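Local structure of DotU family type IV/VI secretion system protein (Acinetobacter baumannii, 6Y4R) at residues D57-F62 against V124-C128; L119-E123 against I156-K160. The protein is the cytoplasmic domain of TssL, a key component of the type VI secretion system, and probably serves in its envelope-spanning membrane complex. One frame throughout, in Å; residues are numbered along the deposited sequence.

Contact 1 of 2, residues D57-F62 against V124-C128; sequences DAKYAF and VFHYC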
ATOM      1  N   ASP A  57      -6.616  -3.267   6.993  1.00 42.28           N
ATOM      2  CA  ASP A  57      -5.391  -2.469   7.014  1.00 37.71           C
ATOM      3  C   ASP A  57      -4.441  -2.814   5.883  1.00 34.24           C
ATOM      4  O   ASP A  57      -3.699  -1.936   5.441  1.00 34.41           O
ATOM      5  CB  ASP A  57      -4.663  -2.604   8.353  1.00 35.25           C
ATOM      6  CG  ASP A  57      -5.432  -1.970   9.506  1.00 37.27           C
ATOM      7  OD1 ASP A  57      -5.225  -2.371  10.678  1.00 39.69           O
ATOM      8  OD2 ASP A  57      -6.258  -1.069   9.229  1.00 28.21           O
ATOM      9  N   ALA A  58      -4.448  -4.059   5.392  1.00 36.83           N
ATOM     10  CA  ALA A  58      -3.647  -4.387   4.216  1.00 24.00           C
ATOM     11  C   ALA A  58      -4.180  -3.671   2.980  1.00 23.55           C
ATOM     12  O   ALA A  58      -3.423  -3.048   2.227  1.00 29.81           O
ATOM     13  CB  ALA A  58      -3.627  -5.899   4.001  1.00 24.83           C
ATOM     14  N   LYS A  59      -5.490  -3.713   2.775  1.00 24.05           N
ATOM     15  CA  LYS A  59      -6.066  -2.960   1.672  1.00 31.43           C
ATOM     16  C   LYS A  59      -5.847  -1.453   1.828  1.00 34.04           C
ATOM     17  O   LYS A  59      -5.626  -0.750   0.834  1.00 30.50           O
ATOM     18  CB  LYS A  59      -7.552  -3.294   1.545  1.00 24.64           C
ATOM     19  CG  LYS A  59      -8.337  -2.270   0.774  1.00 30.36           C
ATOM     20  CD  LYS A  59      -9.488  -2.901   0.030  1.00 32.94           C
ATOM     21  CE  LYS A  59     -10.736  -2.993   0.871  1.00 36.42           C
ATOM     22  NZ  LYS A  59     -11.635  -4.017   0.265  1.00 42.79           N
ATOM     23  N   TYR A  60      -5.902  -0.932   3.063  1.00 34.12           N
ATOM     24  CA  TYR A  60      -5.696   0.503   3.273  1.00 26.41           C
ATOM     25  C   TYR A  60      -4.283   0.918   2.866  1.00 30.18           C
ATOM     26  O   TYR A  60      -4.090   1.945   2.201  1.00 21.83           O
ATOM     27  CB  TYR A  60      -5.964   0.863   4.744  1.00 23.31           C
ATOM     28  CG  TYR A  60      -5.731   2.331   5.070  1.00 23.24           C
ATOM     29  CD1 TYR A  60      -4.448   2.815   5.348  1.00 22.94           C
ATOM     30  CD2 TYR A  60      -6.786   3.232   5.080  1.00 23.71           C
ATOM     31  CE1 TYR A  60      -4.229   4.155   5.614  1.00 23.15           C
ATOM     32  CE2 TYR A  60      -6.584   4.573   5.355  1.00 28.63           C
ATOM     33  CZ  TYR A  60      -5.308   5.035   5.623  1.00 33.31           C
ATOM     34  OH  TYR A  60      -5.120   6.377   5.897  1.00 33.02           O
ATOM     35  N   ALA A  61      -3.285   0.130   3.277  1.00 30.70           N
ATOM     36  CA  ALA A  61      -1.894   0.410   2.948  1.00 23.74           C
ATOM     37  C   ALA A  61      -1.665   0.333   1.451  1.00 25.66           C
ATOM     38  O   ALA A  61      -0.915   1.142   0.889  1.00 31.49           O
ATOM     39  CB  ALA A  61      -0.972  -0.577   3.674  1.00 29.90           C
ATOM     40  N   PHE A  62      -2.268  -0.655   0.788  1.00 22.67           N
ATOM     41  CA  PHE A  62      -2.068  -0.784  -0.652  1.00 21.41           C
ATOM     42  C   PHE A  62      -2.688   0.393  -1.396  1.00 30.03           C
ATOM     43  O   PHE A  62      -2.144   0.849  -2.405  1.00 35.83           O
ATOM     44  CB  PHE A  62      -2.652  -2.103  -1.150  1.00 21.92           C
ATOM     45  CG  PHE A  62      -2.620  -2.261  -2.645  1.00 26.33           C
ATOM     46  CD1 PHE A  62      -1.616  -3.001  -3.242  1.00 28.63           C
ATOM     47  CD2 PHE A  62      -3.601  -1.691  -3.458  1.00 26.73           C
ATOM     48  CE1 PHE A  62      -1.576  -3.161  -4.628  1.00 32.73           C
ATOM     49  CE2 PHE A  62      -3.563  -1.840  -4.850  1.00 23.83           C
ATOM     50  CZ  PHE A  62      -2.556  -2.578  -5.428  1.00 27.49           C
ATOM     51  N   VAL A 124       2.871  -6.365   5.398  1.00 30.84           N
ATOM     52  CA  VAL A 124       2.335  -5.559   4.296  1.00 33.95           C
ATOM     53  C   VAL A 124       2.773  -4.099   4.431  1.00 33.55           C
ATOM     54  O   VAL A 124       3.214  -3.478   3.453  1.00 30.58           O
ATOM     55  CB  VAL A 124       0.795  -5.700   4.225  1.00 32.59           C
ATOM     56  CG1 VAL A 124       0.179  -4.669   3.300  1.00 26.01           C
ATOM     57  CG2 VAL A 124       0.394  -7.099   3.760  1.00 24.76           C
ATOM     58  N   PHE A 125       2.636  -3.515   5.633  1.00 26.97           N
ATOM     59  CA  PHE A 125       3.018  -2.112   5.788  1.00 25.64           C
ATOM     60  C   PHE A 125       4.506  -1.896   5.562  1.00 30.18           C
ATOM     61  O   PHE A 125       4.898  -0.844   5.045  1.00 33.55           O
ATOM     62  CB  PHE A 125       2.643  -1.581   7.164  1.00 25.29           C
ATOM     63  CG  PHE A 125       1.232  -1.061   7.260  1.00 26.98           C
ATOM     64  CD1 PHE A 125       0.153  -1.904   7.113  1.00 29.99           C
ATOM     65  CD2 PHE A 125       0.989   0.290   7.489  1.00 28.16           C
ATOM     66  CE1 PHE A 125      -1.142  -1.411   7.214  1.00 30.59           C
ATOM     67  CE2 PHE A 125      -0.295   0.775   7.573  1.00 23.13           C
ATOM     68  CZ  PHE A 125      -1.357  -0.077   7.441  1.00 23.20           C
ATOM     69  N   HIS A 126       5.349  -2.864   5.954  1.00 32.65           N
ATOM     70  CA  HIS A 126       6.781  -2.791   5.660  1.00 31.35           C
ATOM     71  C   HIS A 126       7.044  -2.880   4.162  1.00 32.37           C
ATOM     72  O   HIS A 126       7.864  -2.129   3.620  1.00 40.15           O
ATOM     73  CB  HIS A 126       7.515  -3.911   6.406  1.00 30.13           C
ATOM     74  CG  HIS A 126       8.969  -4.042   6.063  1.00 27.91           C
ATOM     75  ND1 HIS A 126       9.464  -5.104   5.340  1.00 29.19           N
ATOM     76  CD2 HIS A 126      10.040  -3.276   6.383  1.00 30.71           C
ATOM     77  CE1 HIS A 126      10.776  -4.977   5.214  1.00 31.93           C
ATOM     78  NE2 HIS A 126      11.152  -3.872   5.833  1.00 27.64           N
ATOM     79  N   TYR A 127       6.343  -3.784   3.475  1.00 26.14           N
ATOM     80  CA  TYR A 127       6.547  -3.974   2.039  1.00 27.96           C
ATOM     81  C   TYR A 127       6.078  -2.778   1.219  1.00 23.40           C
ATOM     82  O   TYR A 127       6.658  -2.486   0.171  1.00 35.32           O
ATOM     83  CB  TYR A 127       5.849  -5.261   1.595  1.00 27.12           C
ATOM     84  CG  TYR A 127       6.263  -5.730   0.235  1.00 30.96           C
ATOM     85  CD1 TYR A 127       7.571  -6.094  -0.019  1.00 38.18           C
ATOM     86  CD2 TYR A 127       5.337  -5.870  -0.779  1.00 37.32           C
ATOM     87  CE1 TYR A 127       7.961  -6.531  -1.279  1.00 48.37           C
ATOM     88  CE2 TYR A 127       5.710  -6.319  -2.044  1.00 43.42           C
ATOM     89  CZ  TYR A 127       7.022  -6.648  -2.284  1.00 49.93           C
ATOM     90  OH  TYR A 127       7.406  -7.094  -3.527  1.00 57.89           O
ATOM     91  N   CYS A 128       5.036  -2.082   1.658  1.00 24.47           N
ATOM     92  CA  CYS A 128       4.678  -0.825   1.014  1.00 27.49           C
ATOM     93  C   CYS A 128       5.780   0.212   1.214  1.00 33.72           C
ATOM     94  O   CYS A 128       6.006   1.067   0.350  1.00 35.25           O
ATOM     95  CB  CYS A 128       3.352  -0.323   1.570  1.00 29.08           C
ATOM     96  SG  CYS A 128       1.968  -1.417   1.165  1.00 34.00           S
TER

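Contact 2 of 2, residues L119-E123 against I156-K160; sequences LAALE and IDYLK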
ATOM      1  N   LEU A 119       1.301  -9.590  12.827  1.00 39.07           N
ATOM      2  CA  LEU A 119       2.508  -9.594  12.007  1.00 40.77           C
ATOM      3  C   LEU A 119       2.202  -9.768  10.531  1.00 40.72           C
ATOM      4  O   LEU A 119       2.996  -9.336   9.688  1.00 41.97           O
ATOM      5  CB  LEU A 119       3.455 -10.693  12.483  1.00 29.72           C
ATOM      6  CG  LEU A 119       4.595 -11.178  11.581  1.00 29.88           C
ATOM      7  CD1 LEU A 119       5.705 -10.172  11.506  1.00 35.56           C
ATOM      8  CD2 LEU A 119       5.138 -12.502  12.119  1.00 31.30           C
ATOM      9  N   ALA A 120       1.086 -10.417  10.191  1.00 42.37           N
ATOM     10  CA  ALA A 120       0.705 -10.501   8.780  1.00 45.64           C
ATOM     11  C   ALA A 120       0.394  -9.114   8.230  1.00 45.92           C
ATOM     12  O   ALA A 120       0.833  -8.759   7.134  1.00 49.24           O
ATOM     13  CB  ALA A 120      -0.482 -11.447   8.581  1.00 48.91           C
ATOM     14  N   ALA A 121      -0.357  -8.310   8.987  1.00 45.78           N
ATOM     15  CA  ALA A 121      -0.598  -6.934   8.562  1.00 40.69           C
ATOM     16  C   ALA A 121       0.697  -6.134   8.509  1.00 36.79           C
ATOM     17  O   ALA A 121       0.914  -5.351   7.578  1.00 36.76           O
ATOM     18  CB  ALA A 121      -1.583  -6.248   9.512  1.00 26.05           C
ATOM     19  N   LEU A 122       1.596  -6.355   9.471  1.00 38.59           N
ATOM     20  CA  LEU A 122       2.774  -5.496   9.562  1.00 37.08           C
ATOM     21  C   LEU A 122       3.769  -5.795   8.450  1.00 33.26           C
ATOM     22  O   LEU A 122       4.487  -4.893   8.013  1.00 42.75           O
ATOM     23  CB  LEU A 122       3.397  -5.597  10.963  1.00 35.98           C
ATOM     24  CG  LEU A 122       4.759  -4.975  11.279  1.00 26.19           C
ATOM     25  CD1 LEU A 122       4.599  -3.470  11.412  1.00 25.80           C
ATOM     26  CD2 LEU A 122       5.267  -5.541  12.574  1.00 27.09           C
ATOM     27  N   GLU A 123       3.792  -7.035   7.955  1.00 32.12           N
ATOM     28  CA  GLU A 123       4.612  -7.378   6.792  1.00 30.28           C
ATOM     29  C   GLU A 123       4.177  -6.615   5.539  1.00 27.25           C
ATOM     30  O   GLU A 123       5.011  -6.284   4.687  1.00 27.01           O
ATOM     31  CB  GLU A 123       4.520  -8.877   6.535  1.00 38.01           C
ATOM     32  CG  GLU A 123       5.594  -9.731   7.183  1.00 46.56           C
ATOM     33  CD  GLU A 123       5.141 -11.173   7.364  1.00 50.80           C
ATOM     34  OE1 GLU A 123       3.958 -11.438   7.080  1.00 60.31           O
ATOM     35  OE2 GLU A 123       5.976 -12.065   7.671  1.00 38.93           O
ATOM     36  N   ILE A 156      10.377  -7.403  12.264  1.00 29.87           N
ATOM     37  CA  ILE A 156       9.791  -8.550  11.591  1.00 29.84           C
ATOM     38  C   ILE A 156      10.763  -9.723  11.598  1.00 41.87           C
ATOM     39  O   ILE A 156      10.369 -10.864  11.859  1.00 45.08           O
ATOM     40  CB  ILE A 156       9.347  -8.167  10.174  1.00 38.40           C
ATOM     41  CG1 ILE A 156       8.242  -7.106  10.271  1.00 27.88           C
ATOM     42  CG2 ILE A 156       8.853  -9.411   9.458  1.00 31.09           C
ATOM     43  CD1 ILE A 156       7.755  -6.619   8.943  1.00 27.02           C
ATOM     44  N   ASP A 157      12.052  -9.465  11.322  1.00 39.26           N
ATOM     45  CA  ASP A 157      13.054 -10.526  11.449  1.00 41.29           C
ATOM     46  C   ASP A 157      13.091 -11.077  12.869  1.00 39.44           C
ATOM     47  O   ASP A 157      13.257 -12.285  13.070  1.00 41.24           O
ATOM     48  CB  ASP A 157      14.462 -10.021  11.109  1.00 50.25           C
ATOM     49  CG  ASP A 157      14.702  -9.819   9.628  1.00 64.05           C
ATOM     50  OD1 ASP A 157      14.023 -10.460   8.787  1.00 71.31           O
ATOM     51  OD2 ASP A 157      15.631  -9.042   9.307  1.00 67.84           O
ATOM     52  N   TYR A 158      12.938 -10.198  13.869  1.00 35.07           N
ATOM     53  CA  TYR A 158      12.976 -10.612  15.271  1.00 37.70           C
ATOM     54  C   TYR A 158      11.762 -11.446  15.661  1.00 48.18           C
ATOM     55  O   TYR A 158      11.884 -12.386  16.456  1.00 57.95           O
ATOM     56  CB  TYR A 158      13.103  -9.379  16.176  1.00 35.97           C
ATOM     57  CG  TYR A 158      13.002  -9.637  17.676  1.00 43.49           C
ATOM     58  CD1 TYR A 158      14.126  -9.648  18.480  1.00 47.65           C
ATOM     59  CD2 TYR A 158      11.776  -9.862  18.290  1.00 44.07           C
ATOM     60  CE1 TYR A 158      14.026  -9.880  19.859  1.00 46.20           C
ATOM     61  CE2 TYR A 158      11.672 -10.090  19.655  1.00 38.76           C
ATOM     62  CZ  TYR A 158      12.792 -10.098  20.434  1.00 41.26           C
ATOM     63  OH  TYR A 158      12.663 -10.332  21.795  1.00 44.90           O
ATOM     64  N   LEU A 159      10.583 -11.105  15.136  1.00 50.17           N
ATOM     65  CA  LEU A 159       9.366 -11.802  15.530  1.00 54.54           C
ATOM     66  C   LEU A 159       9.297 -13.219  14.983  1.00 63.20           C
ATOM     67  O   LEU A 159       8.420 -13.980  15.404  1.00 69.55           O
ATOM     68  CB  LEU A 159       8.131 -10.997  15.098  1.00 47.05           C
ATOM     69  CG  LEU A 159       7.977  -9.674  15.843  1.00 37.32           C
ATOM     70  CD1 LEU A 159       7.025  -8.730  15.105  1.00 30.23           C
ATOM     71  CD2 LEU A 159       7.512  -9.976  17.250  1.00 32.21           C
ATOM     72  N   LYS A 160      10.205 -13.595  14.084  1.00 60.25           N
ATOM     73  CA  LYS A 160      10.287 -14.960  13.561  1.00 51.59           C
ATOM     74  C   LYS A 160      11.373 -15.796  14.287  1.00 53.16           C
ATOM     75  O   LYS A 160      12.596 -15.711  14.023  1.00 52.38           O
ATOM     76  CB  LYS A 160      10.556 -14.905  12.069  1.00 44.52           C
ATOM     77  CG  LYS A 160       9.732 -13.819  11.337  1.00 33.70           C
ATOM     78  CD  LYS A 160       9.926 -13.912   9.842  1.00 33.54           C
ATOM     79  CE  LYS A 160       8.875 -13.165   9.054  1.00 38.36           C
ATOM     80  NZ  LYS A 160       9.327 -13.094   7.617  1.00 32.08           N
TER

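Contact 1 of 2, residues D57-F62 against V124-C128
Ala-61 is the main bump of this contact, and Val-124, Phe-125 and Cys-128 form the hollow that takes it. Its methyl CB sits over one face of the Phe-125 ring, 3.8 Å from the ring centroid and 17° off the normal. This is a CH-pi contact, displaced somewhat toward the rim at CE1. Ala-61 CB also meets Cys-128 SG at 4.0 Å and Val-124 CG1 at 4.3 Å, so three side chains of the other helix meet one methyl.

Val-124 supplies the return bump. Its CG1 branch, anti to the backbone N (chi1 168°), rests on the backbone of Ala-58, 3.9 Å from CA, and also lies against CB. The small side chains of Ala-58 and Ala-61 make a shallow seat for this branch.

Phe-125 reaches across alongside the turn from Asp-57 to Ala-61. Its CE1 lies 3.9 Å from Asp-57 CB, and the ring also passes obliquely by Asp-57 O. That carbonyl is already the helix acceptor for Ala-61 N. The Asp-57 carboxylate turns to another partner, a salt bridge with Arg-118.

Every touching residue is buried. Phe-104, Ile-107 and Leu-108 of helix 100-114 also pack on Phe-125, while Leu-4 touches both Ala-58 and Val-124. The two segment axes run almost parallel, 7° apart, and approach to 9.5 Å. This is close apolar packing of two parallel helices at the core of the all-helical DotU-family domain.

Contact 2 of 2, residues L119-E123 against I156-K160
Leu-119 and Leu-122 both hold CG anti to the backbone N (chi1 163° and 171°), which carries their branches out toward Ile-156. Ile-156 places CG1 beside its own backbone N and then runs on fully extended to CD1 (chi2 178°). The methyl CD1 of Ile-156 therefore reaches the backbone of the other helix, 3.8 Å from Leu-122 O and 3.9 Å from Glu-123 CA.

Both branches of Ile-156 pack on the other helix, and their partners overlap. The side chains of Ile-156 and Leu-122 run past each other in opposite directions, with Ile-156 CG1 4.1 Å from Leu-122 CD2. Ile-156 CG2 faces both Leu-119 CD1, at 3.8 Å, and Glu-123 CG, at 4.0 Å. Leu-159 adds a second apolar bump, with its CD1 4.1 Å from Leu-119 CD1.

At the outer edge the contact turns polar. Glu-123 and Lys-160 extend toward each other from opposite directions. Glu-123 OE2 and Lys-160 NZ form a salt bridge, rather long at 3.5 Å, and Lys-160 itself is exposed. The aliphatic CG of Glu-123 joins the apolar packing, while its carboxylate pairs with Lys-160 at the exposed margin.

Ile-156 thus sits over Leu-119, Leu-122 and Glu-123 on one side of helix 119-130. Leu-122 is also covered by Leu-108, Leu-111 and Arg-112 of helix 100-114, and Glu-123 touches Asn-3. The end of helix 143-159 is in this way packed against the start of helix 119-130, with helix 100-114 packed on Leu-122.

From the N terminus, helix 52-71 comes first and gives residues 57-62. The chain then runs through several helices to helix 119-130, where contact 1 closes a loop of 61 intervening residues. Contact 2 starts just before that point, at 119-123, and closes a shorter loop of 32 residues at the C-terminal end of helix 143-159. The segments alternate along the chain, so the two loops cross. Both contacts use helix 119-130, and their centres lie 13 Å apart. They meet where His-126 CB packs on Ile-156 CD1, at 3.7 Å. Together they tie the last modelled helix, through helix 119-130, to the buried face of helix 52-71 at residues 57-62.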